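Local coordinates for Non-reducing end alpha-L-arabinofuranosidase BoGH43B (Bacteroides ovatus, PDB 5JOZ), which removes terminal non-reducing alpha-L-arabinofuranosyl residues from the side branches of xyloglucan, as one step in the breakdown of this polysaccharide, at residues F180-G184 and D185-I189; V390-A393 and D394-N397. All blocks are in the same frame, centred on the assembly; numbering follows the deposited sequence.

Contact 1: F180-G184 and D185-I189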
ATOM      1  N   PHE A 180     -12.399   0.220 -17.995  1.00 27.14           N
ATOM      2  CA  PHE A 180     -13.087  -0.006 -19.235  1.00 30.02           C
ATOM      3  C   PHE A 180     -13.342  -1.509 -19.363  1.00 31.62           C
ATOM      4  O   PHE A 180     -12.409  -2.297 -19.250  1.00 32.39           O
ATOM      5  CB  PHE A 180     -12.188   0.504 -20.374  1.00 34.99           C
ATOM      6  CG  PHE A 180     -12.886   0.641 -21.695  1.00 30.73           C
ATOM      7  CD1 PHE A 180     -14.005   1.445 -21.819  1.00 33.20           C
ATOM      8  CD2 PHE A 180     -12.412  -0.022 -22.821  1.00 34.82           C
ATOM      9  CE1 PHE A 180     -14.650   1.575 -23.035  1.00 34.09           C
ATOM     10  CE2 PHE A 180     -13.050   0.103 -24.039  1.00 35.26           C
ATOM     11  CZ  PHE A 180     -14.176   0.904 -24.145  1.00 35.73           C
ATOM     12  N   TYR A 181     -14.598  -1.907 -19.571  1.00 28.87           N
ATOM     13  CA  TYR A 181     -14.937  -3.320 -19.788  1.00 30.71           C
ATOM     14  C   TYR A 181     -15.878  -3.485 -20.975  1.00 30.77           C
ATOM     15  O   TYR A 181     -16.751  -2.650 -21.204  1.00 31.84           O
ATOM     16  CB  TYR A 181     -15.594  -3.941 -18.550  1.00 30.19           C
ATOM     17  CG  TYR A 181     -14.879  -3.685 -17.246  1.00 27.45           C
ATOM     18  CD1 TYR A 181     -13.639  -4.248 -16.990  1.00 29.77           C
ATOM     19  CD2 TYR A 181     -15.448  -2.874 -16.270  1.00 32.58           C
ATOM     20  CE1 TYR A 181     -12.978  -4.014 -15.793  1.00 31.59           C
ATOM     21  CE2 TYR A 181     -14.806  -2.635 -15.070  1.00 36.83           C
ATOM     22  CZ  TYR A 181     -13.569  -3.209 -14.832  1.00 33.79           C
ATOM     23  OH  TYR A 181     -12.940  -2.974 -13.633  1.00 31.08           O
ATOM     24  N   LYS A 182     -15.688  -4.562 -21.733  1.00 31.26           N
ATOM     25  CA  LYS A 182     -16.617  -4.931 -22.794  1.00 32.73           C
ATOM     26  C   LYS A 182     -17.319  -6.148 -22.272  1.00 30.34           C
ATOM     27  O   LYS A 182     -16.734  -7.227 -22.256  1.00 32.19           O
ATOM     28  CB  LYS A 182     -15.882  -5.234 -24.105  1.00 33.52           C
ATOM     29  CG  LYS A 182     -16.726  -5.870 -25.209  1.00 38.51           C
ATOM     30  CD  LYS A 182     -17.962  -5.050 -25.559  1.00 48.88           C
ATOM     31  CE  LYS A 182     -18.666  -5.583 -26.798  1.00 52.50           C
ATOM     32  NZ  LYS A 182     -17.769  -5.609 -27.990  1.00 58.03           N
ATOM     33  N   ILE A 183     -18.559  -5.968 -21.831  1.00 26.36           N
ATOM     34  CA  ILE A 183     -19.346  -7.052 -21.246  1.00 28.40           C
ATOM     35  C   ILE A 183     -20.653  -7.143 -22.022  1.00 31.29           C
ATOM     36  O   ILE A 183     -21.434  -6.175 -22.036  1.00 27.43           O
ATOM     37  CB  ILE A 183     -19.688  -6.784 -19.763  1.00 27.10           C
ATOM     38  CG1 ILE A 183     -18.416  -6.571 -18.931  1.00 29.73           C
ATOM     39  CG2 ILE A 183     -20.537  -7.918 -19.197  1.00 28.03           C
ATOM     40  CD1 ILE A 183     -18.655  -5.850 -17.619  1.00 29.34           C
ATOM     41  N   GLY A 184     -20.903  -8.301 -22.637  1.00 28.00           N
ATOM     42  CA  GLY A 184     -22.106  -8.497 -23.433  1.00 33.10           C
ATOM     43  C   GLY A 184     -22.190  -7.460 -24.539  1.00 30.59           C
ATOM     44  O   GLY A 184     -21.192  -7.191 -25.196  1.00 36.78           O
ATOM     45  N   ASP A 185     -23.360  -6.840 -24.698  1.00 32.63           N
ATOM     46  CA  ASP A 185     -23.603  -5.870 -25.783  1.00 34.04           C
ATOM     47  C   ASP A 185     -22.883  -4.528 -25.617  1.00 35.41           C
ATOM     48  O   ASP A 185     -22.739  -3.806 -26.603  1.00 32.70           O
ATOM     49  CB  ASP A 185     -25.109  -5.547 -25.933  1.00 37.58           C
ATOM     50  CG  ASP A 185     -25.978  -6.766 -26.276  1.00 40.78           C
ATOM     51  OD1 ASP A 185     -25.438  -7.823 -26.675  1.00 40.53           O
ATOM     52  OD2 ASP A 185     -27.227  -6.654 -26.127  1.00 36.77           O
ATOM     53  N   TYR A 186     -22.461  -4.179 -24.392  1.00 32.00           N
ATOM     54  CA  TYR A 186     -22.030  -2.808 -24.079  1.00 34.35           C
ATOM     55  C   TYR A 186     -20.582  -2.653 -23.616  1.00 30.70           C
ATOM     56  O   TYR A 186     -19.983  -3.579 -23.080  1.00 38.38           O
ATOM     57  CB  TYR A 186     -22.939  -2.219 -23.006  1.00 37.82           C
ATOM     58  CG  TYR A 186     -24.406  -2.335 -23.310  1.00 38.95           C
ATOM     59  CD1 TYR A 186     -25.066  -1.377 -24.104  1.00 38.78           C
ATOM     60  CD2 TYR A 186     -25.153  -3.396 -22.791  1.00 38.55           C
ATOM     61  CE1 TYR A 186     -26.433  -1.488 -24.380  1.00 37.28           C
ATOM     62  CE2 TYR A 186     -26.511  -3.513 -23.054  1.00 38.84           C
ATOM     63  CZ  TYR A 186     -27.150  -2.569 -23.846  1.00 38.01           C
ATOM     64  OH  TYR A 186     -28.496  -2.727 -24.079  1.00 34.50           O
ATOM     65  N   TYR A 187     -20.030  -1.468 -23.856  1.00 31.17           N
ATOM     66  CA  TYR A 187     -18.764  -1.043 -23.265  1.00 30.54           C
ATOM     67  C   TYR A 187     -19.125  -0.269 -22.008  1.00 27.86           C
ATOM     68  O   TYR A 187     -20.001   0.590 -22.061  1.00 24.66           O
ATOM     69  CB  TYR A 187     -17.978  -0.140 -24.217  1.00 31.96           C
ATOM     70  CG  TYR A 187     -17.508  -0.853 -25.452  1.00 33.06           C
ATOM     71  CD1 TYR A 187     -18.311  -0.924 -26.592  1.00 34.14           C
ATOM     72  CD2 TYR A 187     -16.270  -1.478 -25.480  1.00 33.68           C
ATOM     73  CE1 TYR A 187     -17.878  -1.592 -27.730  1.00 35.25           C
ATOM     74  CE2 TYR A 187     -15.827  -2.142 -26.608  1.00 34.22           C
ATOM     75  CZ  TYR A 187     -16.635  -2.192 -27.730  1.00 34.34           C
ATOM     76  OH  TYR A 187     -16.194  -2.866 -28.830  1.00 30.93           O
ATOM     77  N   TYR A 188     -18.461  -0.583 -20.891  1.00 26.14           N
ATOM     78  CA  TYR A 188     -18.754   0.020 -19.598  1.00 25.53           C
ATOM     79  C   TYR A 188     -17.560   0.783 -19.089  1.00 24.29           C
ATOM     80  O   TYR A 188     -16.433   0.301 -19.174  1.00 26.05           O
ATOM     81  CB  TYR A 188     -19.079  -1.046 -18.550  1.00 28.63           C
ATOM     82  CG  TYR A 188     -20.389  -1.757 -18.726  1.00 26.61           C
ATOM     83  CD1 TYR A 188     -20.496  -2.848 -19.577  1.00 29.60           C
ATOM     84  CD2 TYR A 188     -21.515  -1.375 -18.005  1.00 27.05           C
ATOM     85  CE1 TYR A 188     -21.692  -3.526 -19.721  1.00 26.05           C
ATOM     86  CE2 TYR A 188     -22.714  -2.047 -18.145  1.00 26.47           C
ATOM     87  CZ  TYR A 188     -22.795  -3.120 -19.006  1.00 26.77           C
ATOM     88  OH  TYR A 188     -23.976  -3.786 -19.167  1.00 28.86           O
ATOM     89  N   ILE A 189     -17.826   1.961 -18.537  1.00 24.82           N
ATOM     90  CA  ILE A 189     -16.856   2.748 -17.795  1.00 24.71           C
ATOM     91  C   ILE A 189     -17.355   2.774 -16.356  1.00 24.71           C
ATOM     92  O   ILE A 189     -18.396   3.362 -16.066  1.00 23.30           O
ATOM     93  CB  ILE A 189     -16.723   4.187 -18.344  1.00 26.46           C
ATOM     94  CG1 ILE A 189     -16.042   4.152 -19.714  1.00 30.88           C
ATOM     95  CG2 ILE A 189     -15.919   5.069 -17.382  1.00 26.32           C
ATOM     96  CD1 ILE A 189     -16.045   5.478 -20.449  1.00 28.89           C
TER
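Lys182 lays its aliphatic chain over one face of the Tyr187 ring, a CH-pi contact with CD 3.8 Å from the ring centroid and 12° off the normal. The lysine chain bends at chi2 and chi4 (-58°), bringing NZ to a weak hydrogen bond with Tyr187 OH. On the same side of the sheet, Phe180 CZ touches Tyr187 CD2 at 3.4 Å; the ring planes are 12° apart but displaced along themselves, so little of one ring lies over the other. Ile189 CG1 meets the edge of the Phe180 ring. On the other face of the hairpin, Ile183 CB packs against Tyr188 CE1 at 3.8 Å.

In the antiparallel ladder behind, Tyr188 N bonds to Tyr181 O (2.7 Å), Tyr181 N to Tyr188 O, and Ile183 N to Tyr186 O. A type II' turn from Ile183 to Tyr186 reverses the chain, with Gly184 at positive phi, where a CB would run into Asp185 N.

Tyr181 OH is hydrogen-bonded to Asp240 OD1 and Leu241 N, and Tyr188 OH to Gly281 O. The hairpin opens a four-stranded propeller blade: strand 201-207 pairs with 186-193, while Ile132 and Leu139 of the preceding blade pack against Phe180.

Contact 2: V390-A393 and D394-N397; sequences VVRA and DDKN
The guanidinium of Arg392 is met on one face by the backbone of Asp394, whose CA sits 4.0 Å above the plane and over its centre, and at its edge by the carboxylate of Asp395. Both terminal nitrogens grip a single oxygen: NH1 lies 2.8 Å and NH2 2.9 Å from Asp395 OD1, which stays within 1° of the guanidinium plane. The carboxylate is turned 46° against that plane. NH1 meets OD1 nearly end-on, whereas NH2 comes from above the carboxylate plane. An extended chain, with CG anti to the backbone N (chi1 163°), carries the arginine alongside Asp395, both side chains pointing the same way.

NH2 also forms a salt bridge with Glu34 and NE bonds to Tyr35 OH, while Asp395 OD2 pairs with Arg327. The buried arginine is held between acids from two parts of the chain, which probably stabilises its positive charge. A leucine in place of this arginine would probably leave Asp395 OD1 and Glu34 OE2 without its charge and Tyr35 OH without its bond to NE.

Asn397 O accepts from Ala393 N at 2.9 Å and from Asp394 N at 3.2 Å. Asp394 OD1 takes the backbone N of Lys396 at 2.9 Å, and Asn397 ND2 adds a weak bond to the same oxygen.

Ala393 and Asp394 facing Asn397 make a classic beta bulge, and the Asp394-Lys396 bond makes an Asx turn; together they shape the connection between strands 389-392 and 397-406 in the concanavalin A-like beta-sandwich.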
ATOM      1  N   VAL A 390      10.669   2.285  14.631  1.00 24.32           N
ATOM      2  CA  VAL A 390       9.884   3.486  14.362  1.00 26.34           C
ATOM      3  C   VAL A 390       8.471   3.121  13.902  1.00 25.02           C
ATOM      4  O   VAL A 390       8.288   2.196  13.101  1.00 23.57           O
ATOM      5  CB  VAL A 390      10.578   4.380  13.305  1.00 29.30           C
ATOM      6  CG1 VAL A 390       9.702   5.576  12.914  1.00 28.51           C
ATOM      7  CG2 VAL A 390      11.918   4.857  13.853  1.00 28.84           C
ATOM      8  N   VAL A 391       7.493   3.849  14.441  1.00 23.11           N
ATOM      9  CA  VAL A 391       6.129   3.861  13.949  1.00 23.26           C
ATOM     10  C   VAL A 391       6.085   5.091  13.061  1.00 25.43           C
ATOM     11  O   VAL A 391       6.164   6.217  13.555  1.00 23.78           O
ATOM     12  CB  VAL A 391       5.104   3.975  15.105  1.00 26.20           C
ATOM     13  CG1 VAL A 391       3.683   3.955  14.581  1.00 26.08           C
ATOM     14  CG2 VAL A 391       5.305   2.847  16.115  1.00 25.55           C
ATOM     15  N   ARG A 392       6.004   4.873  11.751  1.00 28.02           N
ATOM     16  CA  ARG A 392       6.005   5.957  10.783  1.00 28.29           C
ATOM     17  C   ARG A 392       4.622   6.117  10.216  1.00 28.43           C
ATOM     18  O   ARG A 392       4.021   5.137   9.805  1.00 27.31           O
ATOM     19  CB  ARG A 392       6.972   5.664   9.637  1.00 30.07           C
ATOM     20  CG  ARG A 392       6.781   6.513   8.369  1.00 26.18           C
ATOM     21  CD  ARG A 392       7.827   6.083   7.356  1.00 27.88           C
ATOM     22  NE  ARG A 392       7.719   6.786   6.083  1.00 29.76           N
ATOM     23  CZ  ARG A 392       8.185   8.010   5.842  1.00 30.45           C
ATOM     24  NH1 ARG A 392       8.830   8.713   6.785  1.00 29.77           N
ATOM     25  NH2 ARG A 392       8.018   8.536   4.632  1.00 29.82           N
ATOM     26  N   ALA A 393       4.140   7.361  10.190  1.00 32.64           N
ATOM     27  CA  ALA A 393       3.013   7.758   9.348  1.00 28.87           C
ATOM     28  C   ALA A 393       3.539   8.487   8.111  1.00 27.66           C
ATOM     29  O   ALA A 393       3.205   8.137   6.978  1.00 28.25           O
ATOM     30  CB  ALA A 393       2.062   8.630  10.136  1.00 30.81           C
ATOM     31  N   ASP A 394       4.374   9.493   8.329  1.00 27.82           N
ATOM     32  CA  ASP A 394       5.063  10.191   7.234  1.00 33.34           C
ATOM     33  C   ASP A 394       6.346  10.846   7.789  1.00 30.89           C
ATOM     34  O   ASP A 394       6.732  10.566   8.922  1.00 25.12           O
ATOM     35  CB  ASP A 394       4.109  11.184   6.516  1.00 32.78           C
ATOM     36  CG  ASP A 394       3.545  12.266   7.446  1.00 34.61           C
ATOM     37  OD1 ASP A 394       4.295  12.790   8.281  1.00 38.73           O
ATOM     38  OD2 ASP A 394       2.345  12.609   7.334  1.00 39.14           O
ATOM     39  N   ASP A 395       6.988  11.708   7.004  1.00 33.20           N
ATOM     40  CA  ASP A 395       8.253  12.353   7.415  1.00 37.31           C
ATOM     41  C   ASP A 395       8.129  13.293   8.619  1.00 33.80           C
ATOM     42  O   ASP A 395       9.115  13.551   9.291  1.00 39.93           O
ATOM     43  CB  ASP A 395       8.878  13.128   6.234  1.00 36.07           C
ATOM     44  CG  ASP A 395       9.337  12.215   5.094  1.00 38.26           C
ATOM     45  OD1 ASP A 395       9.442  10.988   5.314  1.00 40.28           O
ATOM     46  OD2 ASP A 395       9.605  12.725   3.975  1.00 36.03           O
ATOM     47  N   LYS A 396       6.929  13.811   8.861  1.00 36.61           N
ATOM     48  CA  LYS A 396       6.658  14.754   9.946  1.00 33.30           C
ATOM     49  C   LYS A 396       5.937  14.118  11.134  1.00 28.45           C
ATOM     50  O   LYS A 396       5.733  14.787  12.138  1.00 26.87           O
ATOM     51  CB  LYS A 396       5.806  15.934   9.411  1.00 39.62           C
ATOM     52  CG  LYS A 396       6.492  16.751   8.316  1.00 45.27           C
ATOM     53  CD  LYS A 396       5.577  17.780   7.673  1.00 47.06           C
ATOM     54  CE  LYS A 396       6.326  18.529   6.573  1.00 55.18           C
ATOM     55  NZ  LYS A 396       5.461  19.438   5.764  1.00 58.66           N
ATOM     56  N   ASN A 397       5.523  12.852  11.024  1.00 25.99           N
ATOM     57  CA  ASN A 397       4.707  12.213  12.059  1.00 26.72           C
ATOM     58  C   ASN A 397       5.126  10.759  12.262  1.00 26.79           C
ATOM     59  O   ASN A 397       4.871   9.894  11.420  1.00 29.41           O
ATOM     60  CB  ASN A 397       3.227  12.320  11.697  1.00 28.33           C
ATOM     61  CG  ASN A 397       2.695  13.752  11.817  1.00 31.53           C
ATOM     62  OD1 ASN A 397       2.251  14.188  12.887  1.00 33.71           O
ATOM     63  ND2 ASN A 397       2.726  14.482  10.712  1.00 28.99           N
TER

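Overall arrangement
Contact 1 comes first along the chain, in the glycosyl hydrolase family 43 region, and contact 2 follows in the C-terminal concanavalin A-like region. Their centres are 42 Å apart, on opposite sides of the chain's centre, and their nearest atoms stay about 28 Å from each other. They share no sheet: 180-189 reverses the chain at the start of a propeller blade, 390-397 between neighbouring strands of the sandwich. The blade also carries the inferred proton donor Glu176, about 11 Å from Ile189 between side chains. Contact 2 lies away from the annotated sites, yet its links to Glu34 and Tyr35 join the sandwich to the catalytic propeller.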